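Local coordinates for protein class B carbapenemase GOB-18 (Elizabethkingia meningoseptica, PDB 5K0W) that probably hydrolyses beta-lactam antibiotics, carbapenems among them, as a class B3 metallo-beta-lactamase with two zinc ions in its active site, at residues A[22-27]-A[99-104]; A[29-34]-A[239-244]; A[45-48]-A[53-56]. One frame throughout, in Å; residues are numbered along the deposited sequence.

Along the chain the segments come in the order 22-27, 29-34, 45-48, 53-56, 99-104 and 239-244, so contacts 1 and 2 cross while contact 3 lies between the ends of both. Contacts 1 and 2 have centres about 13 Å apart and share one zinc ion: both bring part of the N-terminal loop before strand 38-41 against a zinc-binding segment. Contact 3, a hairpin of the seven-stranded sheet, is centred about 11 Å from contact 2 and about 18 Å from contact 1. It touches contact 2 through A239 and S240, at the end of strand 236-239 of the five-stranded sheet, so the metal ligand H241 follows directly on a junction between the two sheets.

Contact 1: residues A[22-27]-A[99-104]; sequences KEPENM and AHYDHT. With ZN (zinc ion), chain C; ZN (zinc ion), chain D.
The irregular segment 22-27 passes the start of the short helix 101-104 at a distance, with the CA atoms of E23 and Y101 7.4 Å apart, and no hydrogen bond joins the two. The contact is made by Y101: its CB points toward 22-27, and chi1 of 79° sets CG between the backbone N and the carbonyl carbon, the ring reaching P24 and M27. P24 lies over one face of that ring: its CD stands 3.6 Å from the ring centroid, 22° off the normal, a CH-pi contact displaced toward the rim at CZ. M27 comes in at the edge instead, with SD in the ring plane and 3.9 Å from CE2 of Y101, a Met-aromatic contact. E23 crosses the ring obliquely, its CG 3.8 Å from CD2 of Y101, while its OE2 accepts a hydrogen bond from the backbone N of A71. Y101 belongs to the zinc-binding segment of the metallo-beta-lactamase fold, where H100 sits at the helix N-cap. H100 ND1 binds one zinc ion at 2.1 Å, a site completed by Q98, H175 and two waters. D102 OD2 and H103 NE2 hold the other, together with H241, and one water bridges both metals.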
ATOM      1  N   LYS A  22      -5.533 -14.601  13.587  1.00 26.85           N
ATOM      2  CA  LYS A  22      -4.357 -14.499  14.447  1.00 27.36           C
ATOM      3  C   LYS A  22      -3.140 -13.962  13.687  1.00 34.52           C
ATOM      4  O   LYS A  22      -2.584 -14.658  12.824  1.00 34.34           O
ATOM      5  CB  LYS A  22      -4.037 -15.832  15.147  1.00 29.69           C
ATOM      6  CG  LYS A  22      -3.123 -15.660  16.359  1.00 38.34           C
ATOM      7  CD  LYS A  22      -2.128 -16.788  16.482  1.00 41.49           C
ATOM      8  CE  LYS A  22      -1.091 -16.494  17.535  1.00 52.09           C
ATOM      9  NZ  LYS A  22      -0.082 -17.581  17.614  1.00 66.16           N
ATOM     10  N   GLU A  23      -2.731 -12.722  14.010  1.00 33.66           N
ATOM     11  CA  GLU A  23      -1.567 -12.071  13.404  1.00 35.26           C
ATOM     12  C   GLU A  23      -0.290 -12.740  13.916  1.00 45.06           C
ATOM     13  O   GLU A  23      -0.292 -13.223  15.053  1.00 47.56           O
ATOM     14  CB  GLU A  23      -1.522 -10.588  13.769  1.00 36.50           C
ATOM     15  CG  GLU A  23      -2.599  -9.757  13.095  1.00 45.75           C
ATOM     16  CD  GLU A  23      -2.729  -8.318  13.563  1.00 52.10           C
ATOM     17  OE1 GLU A  23      -2.304  -8.005  14.698  1.00 50.88           O
ATOM     18  OE2 GLU A  23      -3.317  -7.513  12.806  1.00 31.08           O
ATOM     19  N   PRO A  24       0.819 -12.777  13.133  1.00 41.80           N
ATOM     20  CA  PRO A  24       2.042 -13.403  13.646  1.00 41.65           C
ATOM     21  C   PRO A  24       2.509 -12.795  14.967  1.00 48.01           C
ATOM     22  O   PRO A  24       2.272 -11.609  15.254  1.00 47.83           O
ATOM     23  CB  PRO A  24       3.053 -13.175  12.522  1.00 43.08           C
ATOM     24  CG  PRO A  24       2.231 -13.026  11.305  1.00 47.45           C
ATOM     25  CD  PRO A  24       1.012 -12.296  11.750  1.00 43.05           C
ATOM     26  N   GLU A  25       3.117 -13.655  15.795  1.00 45.90           N
ATOM     27  CA  GLU A  25       3.692 -13.314  17.085  1.00 46.14           C
ATOM     28  C   GLU A  25       4.969 -12.502  16.747  1.00 50.18           C
ATOM     29  O   GLU A  25       5.511 -12.633  15.636  1.00 49.68           O
ATOM     30  CB  GLU A  25       4.041 -14.595  17.886  1.00 47.41           C
ATOM     31  CG  GLU A  25       2.836 -15.437  18.289  1.00 57.40           C
ATOM     32  CD  GLU A  25       3.041 -16.529  19.329  1.00 84.51           C
ATOM     33  OE1 GLU A  25       4.117 -16.568  19.972  1.00 88.78           O
ATOM     34  OE2 GLU A  25       2.104 -17.339  19.521  1.00 77.80           O
ATOM     35  N   ASN A  26       5.409 -11.640  17.655  1.00 46.41           N
ATOM     36  CA  ASN A  26       6.612 -10.802  17.494  1.00 46.72           C
ATOM     37  C   ASN A  26       6.705  -9.804  16.294  1.00 49.72           C
ATOM     38  O   ASN A  26       7.719  -9.747  15.586  1.00 49.01           O
ATOM     39  CB  ASN A  26       7.932 -11.580  17.712  1.00 50.27           C
ATOM     40  N   MET A  27       5.657  -8.995  16.116  1.00 45.20           N
ATOM     41  CA  MET A  27       5.574  -7.940  15.098  1.00 44.03           C
ATOM     42  C   MET A  27       6.488  -6.777  15.491  1.00 43.05           C
ATOM     43  O   MET A  27       6.644  -6.533  16.690  1.00 41.88           O
ATOM     44  CB  MET A  27       4.153  -7.399  15.082  1.00 47.10           C
ATOM     45  CG  MET A  27       3.265  -8.015  14.065  1.00 51.57           C
ATOM     46  SD  MET A  27       1.657  -7.227  14.285  1.00 56.83           S
ATOM     47  CE  MET A  27       0.937  -8.319  15.531  1.00 54.09           C
ATOM     48  N   ALA A  99      -1.690  -7.418  -0.567  1.00 22.71           N
ATOM     49  CA  ALA A  99      -2.604  -8.195   0.292  1.00 22.02           C
ATOM     50  C   ALA A  99      -1.924  -8.949   1.430  1.00 25.38           C
ATOM     51  O   ALA A  99      -2.000 -10.183   1.517  1.00 24.99           O
ATOM     52  CB  ALA A  99      -3.482  -9.126  -0.540  1.00 22.48           C
ATOM     53  N   HIS A 100      -1.258  -8.182   2.317  1.00 20.71           N
ATOM     54  CA  HIS A 100      -0.614  -8.678   3.536  1.00 18.85           C
ATOM     55  C   HIS A 100      -1.277  -8.008   4.729  1.00 23.54           C
ATOM     56  O   HIS A 100      -1.645  -6.831   4.623  1.00 23.42           O
ATOM     57  CB  HIS A 100       0.885  -8.397   3.513  1.00 18.63           C
ATOM     58  CG  HIS A 100       1.678  -9.335   2.661  1.00 21.56           C
ATOM     59  ND1 HIS A 100       2.923  -8.992   2.195  1.00 23.07           N
ATOM     60  CD2 HIS A 100       1.376 -10.575   2.221  1.00 22.97           C
ATOM     61  CE1 HIS A 100       3.338 -10.029   1.490  1.00 22.07           C
ATOM     62  NE2 HIS A 100       2.450 -11.011   1.496  1.00 22.44           N
ATOM     63  N   TYR A 101      -1.456  -8.753   5.851  1.00 21.06           N
ATOM     64  CA  TYR A 101      -2.100  -8.293   7.104  1.00 20.86           C
ATOM     65  C   TYR A 101      -1.656  -6.900   7.595  1.00 23.80           C
ATOM     66  O   TYR A 101      -2.454  -6.191   8.207  1.00 22.68           O
ATOM     67  CB  TYR A 101      -1.987  -9.344   8.231  1.00 21.72           C
ATOM     68  CG  TYR A 101      -0.644  -9.380   8.916  1.00 23.32           C
ATOM     69  CD1 TYR A 101       0.435 -10.033   8.339  1.00 24.35           C
ATOM     70  CD2 TYR A 101      -0.448  -8.759  10.146  1.00 25.73           C
ATOM     71  CE1 TYR A 101       1.686 -10.050   8.956  1.00 24.40           C
ATOM     72  CE2 TYR A 101       0.800  -8.777  10.780  1.00 26.94           C
ATOM     73  CZ  TYR A 101       1.866  -9.421  10.175  1.00 32.43           C
ATOM     74  OH  TYR A 101       3.094  -9.457  10.785  1.00 33.74           O
ATOM     75  N   ASP A 102      -0.388  -6.523   7.336  1.00 20.54           N
ATOM     76  CA  ASP A 102       0.161  -5.232   7.749  1.00 20.29           C
ATOM     77  C   ASP A 102      -0.332  -4.050   6.877  1.00 24.28           C
ATOM     78  O   ASP A 102       0.055  -2.913   7.126  1.00 25.28           O
ATOM     79  CB  ASP A 102       1.699  -5.283   7.881  1.00 21.42           C
ATOM     80  CG  ASP A 102       2.448  -5.640   6.614  1.00 29.43           C
ATOM     81  OD1 ASP A 102       2.057  -6.631   5.945  1.00 27.47           O
ATOM     82  OD2 ASP A 102       3.471  -4.970   6.323  1.00 37.53           O
ATOM     83  N   HIS A 103      -1.203  -4.306   5.884  1.00 18.61           N
ATOM     84  CA  HIS A 103      -1.828  -3.270   5.048  1.00 17.17           C
ATOM     85  C   HIS A 103      -3.337  -3.542   4.895  1.00 19.98           C
ATOM     86  O   HIS A 103      -4.069  -2.667   4.431  1.00 19.35           O
ATOM     87  CB  HIS A 103      -1.155  -3.161   3.662  1.00 17.48           C
ATOM     88  CG  HIS A 103       0.342  -3.092   3.715  1.00 20.60           C
ATOM     89  ND1 HIS A 103       1.009  -1.892   3.897  1.00 21.98           N
ATOM     90  CD2 HIS A 103       1.249  -4.089   3.662  1.00 21.95           C
ATOM     91  CE1 HIS A 103       2.292  -2.198   3.921  1.00 21.13           C
ATOM     92  NE2 HIS A 103       2.484  -3.507   3.783  1.00 21.53           N
ATOM     93  N   THR A 104      -3.794  -4.758   5.296  1.00 15.79           N
ATOM     94  CA  THR A 104      -5.194  -5.194   5.179  1.00 14.93           C
ATOM     95  C   THR A 104      -5.902  -5.426   6.522  1.00 17.72           C
ATOM     96  O   THR A 104      -7.091  -5.735   6.514  1.00 19.79           O
ATOM     97  CB  THR A 104      -5.270  -6.538   4.408  1.00 18.26           C
ATOM     98  OG1 THR A 104      -4.617  -7.542   5.181  1.00 13.97           O
ATOM     99  CG2 THR A 104      -4.649  -6.484   3.030  1.00 16.12           C
TER
HETATM  100 ZN    ZN C 301       4.236  -4.474   4.418  1.00 25.24          ZN
HETATM  101 ZN    ZN D 302       4.181  -7.375   2.433  1.00 25.92          ZN
HETATM  102  O   HOH W   1       5.295  -5.877   3.339  1.00 29.18           O
HETATM  103  O   HOH W   2       5.572  -8.645   3.589  1.00 23.51           O

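Contact 2: residues A[29-34]-A[239-244]; sequences KEWNQA and ASHASQ. With ZN (zinc ion), chain C.
Two loop segments face each other with their backbones well separated: 29-34, which starts with a helical bend at 29-31, and 239-244, which leaves strand 236-239 and turns helically at 242-244. Their closest CA atoms, those of W31 and H241, are 9.2 Å apart, so the gap is spanned by side chains. The indole of W31 reaches across to the imidazole of H241, and CZ2 of W31 comes 3.9 Å from CE1 of H241. W31 lies at the edge of the imidazole, but the five-membered ring of W31 and the imidazole are inclined at 50°, making the pair neither a stack nor a T. With chi1 at -73°, H241 has CG beside its own backbone N and anti to the carbonyl carbon, which sends the ring toward W31 and the metal. This loop supplies a zinc ligand of the metallo-beta-lactamase active site: NE2 of H241 binds the zinc ion at 2.1 Å, with D102, H103 and the bridging water completing its shell. On the other ring nitrogen, ND1 is hydrogen-bonded to OD2 of D51, a second-shell carboxylate which, with the zinc bond at NE2, fixes the rotation of the imidazole. The same OD2 takes a weak hydrogen bond from NE1 of W31, so D51 ties both rings together. The backbone N of H241 donates to OE1 of Q244 at 3.1 Å, the donor tilted 35° from the amide's carbonyl plane, and Q244 N returns a bond to H241 O. W31 also rests on D102 of helix 101-104.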
ATOM      1  N   LYS A  29       7.789  -3.131  16.624  1.00 32.95           N
ATOM      2  CA  LYS A  29       7.245  -2.067  17.469  1.00 31.76           C
ATOM      3  C   LYS A  29       6.650  -0.925  16.653  1.00 35.93           C
ATOM      4  O   LYS A  29       5.536  -0.483  16.944  1.00 35.66           O
ATOM      5  CB  LYS A  29       8.342  -1.561  18.431  1.00 33.38           C
ATOM      6  CG  LYS A  29       7.963  -0.374  19.330  1.00 44.89           C
ATOM      7  CD  LYS A  29       9.147   0.559  19.632  1.00 52.39           C
ATOM      8  CE  LYS A  29       9.609   1.352  18.429  1.00 60.20           C
ATOM      9  NZ  LYS A  29      10.516   2.466  18.807  1.00 67.85           N
ATOM     10  N   GLU A  30       7.391  -0.466  15.626  1.00 32.83           N
ATOM     11  CA  GLU A  30       7.040   0.656  14.740  1.00 32.73           C
ATOM     12  C   GLU A  30       5.728   0.467  13.951  1.00 36.32           C
ATOM     13  O   GLU A  30       5.161   1.450  13.480  1.00 36.17           O
ATOM     14  CB  GLU A  30       8.204   0.976  13.776  1.00 33.95           C
ATOM     15  CG  GLU A  30       9.498   1.391  14.457  1.00 45.00           C
ATOM     16  CD  GLU A  30      10.544   2.040  13.569  1.00 80.81           C
ATOM     17  OE1 GLU A  30      10.656   1.651  12.382  1.00 90.98           O
ATOM     18  OE2 GLU A  30      11.282   2.916  14.076  1.00 78.73           O
ATOM     19  N   TRP A  31       5.253  -0.776  13.815  1.00 32.22           N
ATOM     20  CA  TRP A  31       4.041  -1.086  13.062  1.00 32.85           C
ATOM     21  C   TRP A  31       2.758  -0.619  13.719  1.00 37.22           C
ATOM     22  O   TRP A  31       1.843  -0.170  13.019  1.00 36.16           O
ATOM     23  CB  TRP A  31       3.969  -2.587  12.757  1.00 32.12           C
ATOM     24  CG  TRP A  31       4.870  -3.025  11.635  1.00 33.48           C
ATOM     25  CD1 TRP A  31       5.949  -2.353  11.123  1.00 36.45           C
ATOM     26  CD2 TRP A  31       4.787  -4.256  10.918  1.00 33.52           C
ATOM     27  NE1 TRP A  31       6.532  -3.090  10.124  1.00 35.93           N
ATOM     28  CE2 TRP A  31       5.851  -4.271   9.987  1.00 37.61           C
ATOM     29  CE3 TRP A  31       3.936  -5.374  11.000  1.00 34.97           C
ATOM     30  CZ2 TRP A  31       6.063  -5.344   9.114  1.00 37.14           C
ATOM     31  CZ3 TRP A  31       4.154  -6.441  10.143  1.00 36.52           C
ATOM     32  CH2 TRP A  31       5.191  -6.411   9.197  1.00 37.15           C
ATOM     33  N   ASN A  32       2.684  -0.745  15.061  1.00 34.41           N
ATOM     34  CA  ASN A  32       1.514  -0.362  15.865  1.00 33.83           C
ATOM     35  C   ASN A  32       1.759   0.938  16.622  1.00 34.71           C
ATOM     36  O   ASN A  32       0.891   1.397  17.352  1.00 35.33           O
ATOM     37  CB  ASN A  32       1.124  -1.500  16.817  1.00 37.41           C
ATOM     38  CG  ASN A  32       1.112  -2.855  16.157  1.00 69.69           C
ATOM     39  OD1 ASN A  32       0.478  -3.057  15.113  1.00 68.84           O
ATOM     40  ND2 ASN A  32       1.836  -3.801  16.739  1.00 61.05           N
ATOM     41  N   GLN A  33       2.933   1.533  16.429  1.00 29.39           N
ATOM     42  CA  GLN A  33       3.353   2.783  17.056  1.00 29.28           C
ATOM     43  C   GLN A  33       2.677   3.960  16.355  1.00 31.38           C
ATOM     44  O   GLN A  33       2.690   4.025  15.120  1.00 31.60           O
ATOM     45  CB  GLN A  33       4.887   2.895  16.976  1.00 30.96           C
ATOM     46  CG  GLN A  33       5.511   3.883  17.939  1.00 36.20           C
ATOM     47  CD  GLN A  33       6.867   4.331  17.458  1.00 50.17           C
ATOM     48  OE1 GLN A  33       7.749   3.526  17.129  1.00 38.85           O
ATOM     49  NE2 GLN A  33       7.068   5.630  17.428  1.00 44.78           N
ATOM     50  N   ALA A  34       2.096   4.889  17.135  1.00 25.52           N
ATOM     51  CA  ALA A  34       1.390   6.057  16.602  1.00 24.17           C
ATOM     52  C   ALA A  34       2.318   7.056  15.927  1.00 28.19           C
ATOM     53  O   ALA A  34       3.469   7.222  16.335  1.00 29.26           O
ATOM     54  CB  ALA A  34       0.606   6.749  17.702  1.00 24.40           C
ATOM     55  N   ALA A 239       5.778   5.139  -0.364  1.00 18.05           N
ATOM     56  CA  ALA A 239       5.697   3.679  -0.426  1.00 17.25           C
ATOM     57  C   ALA A 239       4.808   3.070   0.698  1.00 23.24           C
ATOM     58  O   ALA A 239       4.284   3.830   1.520  1.00 23.08           O
ATOM     59  CB  ALA A 239       7.102   3.085  -0.411  1.00 17.57           C
ATOM     60  N   SER A 240       4.613   1.707   0.709  1.00 18.70           N
ATOM     61  CA  SER A 240       3.825   0.942   1.694  1.00 17.58           C
ATOM     62  C   SER A 240       4.355   1.058   3.143  1.00 19.58           C
ATOM     63  O   SER A 240       3.586   0.966   4.106  1.00 19.59           O
ATOM     64  CB  SER A 240       3.771  -0.530   1.298  1.00 22.34           C
ATOM     65  OG  SER A 240       3.045  -0.758   0.102  1.00 35.00           O
ATOM     66  N   HIS A 241       5.665   1.232   3.286  1.00 14.44           N
ATOM     67  CA  HIS A 241       6.364   1.380   4.562  1.00 13.48           C
ATOM     68  C   HIS A 241       7.129   2.709   4.610  1.00 19.41           C
ATOM     69  O   HIS A 241       7.775   3.093   3.626  1.00 19.35           O
ATOM     70  CB  HIS A 241       7.313   0.211   4.768  1.00 13.57           C
ATOM     71  CG  HIS A 241       6.607  -1.066   5.097  1.00 16.96           C
ATOM     72  ND1 HIS A 241       6.513  -1.531   6.406  1.00 18.76           N
ATOM     73  CD2 HIS A 241       5.957  -1.927   4.282  1.00 18.83           C
ATOM     74  CE1 HIS A 241       5.824  -2.659   6.339  1.00 18.56           C
ATOM     75  NE2 HIS A 241       5.455  -2.930   5.085  1.00 18.87           N
ATOM     76  N   ALA A 242       7.035   3.417   5.755  1.00 16.67           N
ATOM     77  CA  ALA A 242       7.677   4.715   5.997  1.00 16.82           C
ATOM     78  C   ALA A 242       9.203   4.690   5.772  1.00 21.50           C
ATOM     79  O   ALA A 242       9.766   5.614   5.168  1.00 21.10           O
ATOM     80  CB  ALA A 242       7.358   5.186   7.404  1.00 17.65           C
ATOM     81  N   SER A 243       9.858   3.610   6.242  1.00 17.30           N
ATOM     82  CA  SER A 243      11.300   3.405   6.103  1.00 16.44           C
ATOM     83  C   SER A 243      11.794   3.399   4.645  1.00 21.36           C
ATOM     84  O   SER A 243      12.946   3.770   4.400  1.00 22.68           O
ATOM     85  CB  SER A 243      11.705   2.112   6.792  1.00 17.57           C
ATOM     86  OG  SER A 243      10.963   1.031   6.255  1.00 28.66           O
ATOM     87  N   GLN A 244      10.934   2.954   3.691  1.00 15.55           N
ATOM     88  CA  GLN A 244      11.253   2.829   2.262  1.00 13.87           C
ATOM     89  C   GLN A 244      11.471   4.157   1.569  1.00 19.90           C
ATOM     90  O   GLN A 244      12.309   4.246   0.663  1.00 20.01           O
ATOM     91  CB  GLN A 244      10.202   2.001   1.542  1.00 13.61           C
ATOM     92  CG  GLN A 244      10.226   0.536   1.982  1.00 10.35           C
ATOM     93  CD  GLN A 244       9.058  -0.252   1.459  1.00 35.12           C
ATOM     94  OE1 GLN A 244       7.916   0.217   1.417  1.00 35.79           O
ATOM     95  NE2 GLN A 244       9.306  -1.478   1.071  1.00 25.85           N
TER
HETATM   96 ZN    ZN C 301       4.236  -4.474   4.418  1.00 25.24          ZN
HETATM   97  O   HOH W   1       5.295  -5.877   3.339  1.00 29.18           O

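Contact 3: residues A[45-48]-A[53-56]; sequences YYVG and ASYL
Y45 and L56 form an antiparallel hydrogen-bonded pair, each backbone N serving the other's carbonyl: Y45 N reaches L56 O at 2.9 Å in the carbonyl plane, and L56 N reaches Y45 O at 2.9 Å with an N-H...O angle of 177°, almost straight. Y45 O also receives a CA-H...O contact from Y55. Two residues on, V47 N donates to S54 O at 2.8 Å, beyond the non-hydrogen-bonded pair Y46-Y55. Strands 44-46 and 55-59 thus make a beta hairpin in the mixed seven-stranded sheet. Y46 and Y55 share one face of it, where the edge of Y46 points at the face of Y55 in an offset edge-to-face pair, centroids 5.8 Å apart and planes at 80°. The far end of the Y46 ring abuts A53, CE2 lying 3.5 Å from its CB. The phenol oxygens of Y46 and Y55 find main-chain carbonyl partners, Y46 OH that of T49 and Y55 OH that of A239. V47, just past the strand, sets its CG2 3.9 Å from L56 CB. In S54, chi1 of 177° turns OG away from the backbone N, to a hydrogen bond with N67 O, and V47 O accepts from ND2 of N80.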
ATOM      1  N   TYR A  45      -2.775  13.020   2.154  1.00 18.80           N
ATOM      2  CA  TYR A  45      -2.398  13.071   3.553  1.00 19.48           C
ATOM      3  C   TYR A  45      -1.903  11.717   4.027  1.00 25.03           C
ATOM      4  O   TYR A  45      -2.415  10.691   3.579  1.00 26.45           O
ATOM      5  CB  TYR A  45      -3.620  13.499   4.423  1.00 20.83           C
ATOM      6  CG  TYR A  45      -4.168  14.880   4.123  1.00 22.72           C
ATOM      7  CD1 TYR A  45      -5.093  15.080   3.098  1.00 24.95           C
ATOM      8  CD2 TYR A  45      -3.803  15.982   4.898  1.00 23.10           C
ATOM      9  CE1 TYR A  45      -5.586  16.353   2.805  1.00 26.10           C
ATOM     10  CE2 TYR A  45      -4.291  17.259   4.617  1.00 23.24           C
ATOM     11  CZ  TYR A  45      -5.175  17.439   3.565  1.00 31.09           C
ATOM     12  OH  TYR A  45      -5.647  18.691   3.284  1.00 33.28           O
ATOM     13  N   TYR A  46      -0.936  11.710   4.958  1.00 20.43           N
ATOM     14  CA  TYR A  46      -0.428  10.494   5.576  1.00 19.71           C
ATOM     15  C   TYR A  46      -1.236  10.299   6.864  1.00 25.36           C
ATOM     16  O   TYR A  46      -1.227  11.178   7.734  1.00 25.95           O
ATOM     17  CB  TYR A  46       1.076  10.625   5.895  1.00 20.13           C
ATOM     18  CG  TYR A  46       1.711   9.353   6.421  1.00 20.07           C
ATOM     19  CD1 TYR A  46       1.728   9.070   7.784  1.00 22.20           C
ATOM     20  CD2 TYR A  46       2.284   8.429   5.557  1.00 19.32           C
ATOM     21  CE1 TYR A  46       2.270   7.879   8.269  1.00 23.29           C
ATOM     22  CE2 TYR A  46       2.850   7.251   6.032  1.00 19.78           C
ATOM     23  CZ  TYR A  46       2.833   6.972   7.387  1.00 28.58           C
ATOM     24  OH  TYR A  46       3.408   5.808   7.846  1.00 30.03           O
ATOM     25  N   VAL A  47      -1.959   9.174   6.977  1.00 20.51           N
ATOM     26  CA  VAL A  47      -2.797   8.863   8.150  1.00 18.82           C
ATOM     27  C   VAL A  47      -2.393   7.522   8.809  1.00 25.02           C
ATOM     28  O   VAL A  47      -3.064   7.057   9.741  1.00 25.13           O
ATOM     29  CB  VAL A  47      -4.331   8.969   7.862  1.00 20.30           C
ATOM     30  CG1 VAL A  47      -4.756  10.410   7.591  1.00 18.91           C
ATOM     31  CG2 VAL A  47      -4.767   8.044   6.729  1.00 19.36           C
ATOM     32  N   GLY A  48      -1.280   6.946   8.329  1.00 22.31           N
ATOM     33  CA  GLY A  48      -0.732   5.678   8.793  1.00 21.70           C
ATOM     34  C   GLY A  48      -0.085   5.732  10.152  1.00 26.28           C
ATOM     35  O   GLY A  48      -0.146   6.750  10.843  1.00 27.87           O
ATOM     36  N   ALA A  53       2.309   2.773   6.353  1.00 17.05           N
ATOM     37  CA  ALA A  53       1.729   3.866   5.581  1.00 17.39           C
ATOM     38  C   ALA A  53       0.288   3.620   5.168  1.00 22.16           C
ATOM     39  O   ALA A  53      -0.048   2.556   4.631  1.00 22.45           O
ATOM     40  CB  ALA A  53       2.584   4.162   4.356  1.00 18.02           C
ATOM     41  N   SER A  54      -0.559   4.611   5.461  1.00 17.79           N
ATOM     42  CA  SER A  54      -1.976   4.656   5.112  1.00 17.31           C
ATOM     43  C   SER A  54      -2.204   6.041   4.531  1.00 19.92           C
ATOM     44  O   SER A  54      -1.870   7.034   5.169  1.00 19.89           O
ATOM     45  CB  SER A  54      -2.867   4.401   6.328  1.00 19.56           C
ATOM     46  OG  SER A  54      -4.240   4.516   5.993  1.00 24.70           O
ATOM     47  N   TYR A  55      -2.709   6.102   3.301  1.00 16.24           N
ATOM     48  CA  TYR A  55      -2.905   7.355   2.572  1.00 15.76           C
ATOM     49  C   TYR A  55      -4.360   7.765   2.444  1.00 21.72           C
ATOM     50  O   TYR A  55      -5.221   6.941   2.127  1.00 22.89           O
ATOM     51  CB  TYR A  55      -2.217   7.285   1.193  1.00 15.79           C
ATOM     52  CG  TYR A  55      -0.734   7.019   1.326  1.00 15.68           C
ATOM     53  CD1 TYR A  55       0.136   8.012   1.763  1.00 18.31           C
ATOM     54  CD2 TYR A  55      -0.216   5.750   1.119  1.00 15.13           C
ATOM     55  CE1 TYR A  55       1.493   7.758   1.950  1.00 17.81           C
ATOM     56  CE2 TYR A  55       1.143   5.489   1.287  1.00 15.80           C
ATOM     57  CZ  TYR A  55       1.991   6.496   1.715  1.00 18.89           C
ATOM     58  OH  TYR A  55       3.320   6.261   1.922  1.00 14.83           O
ATOM     59  N   LEU A  56      -4.629   9.044   2.702  1.00 17.64           N
ATOM     60  CA  LEU A  56      -5.956   9.616   2.591  1.00 16.94           C
ATOM     61  C   LEU A  56      -6.008  10.688   1.498  1.00 22.70           C
ATOM     62  O   LEU A  56      -5.222  11.640   1.513  1.00 22.94           O
ATOM     63  CB  LEU A  56      -6.416  10.161   3.942  1.00 16.37           C
ATOM     64  CG  LEU A  56      -7.817  10.756   3.998  1.00 20.72           C
ATOM     65  CD1 LEU A  56      -8.883   9.667   4.137  1.00 20.00           C
ATOM     66  CD2 LEU A  56      -7.921  11.757   5.138  1.00 22.65           C
TER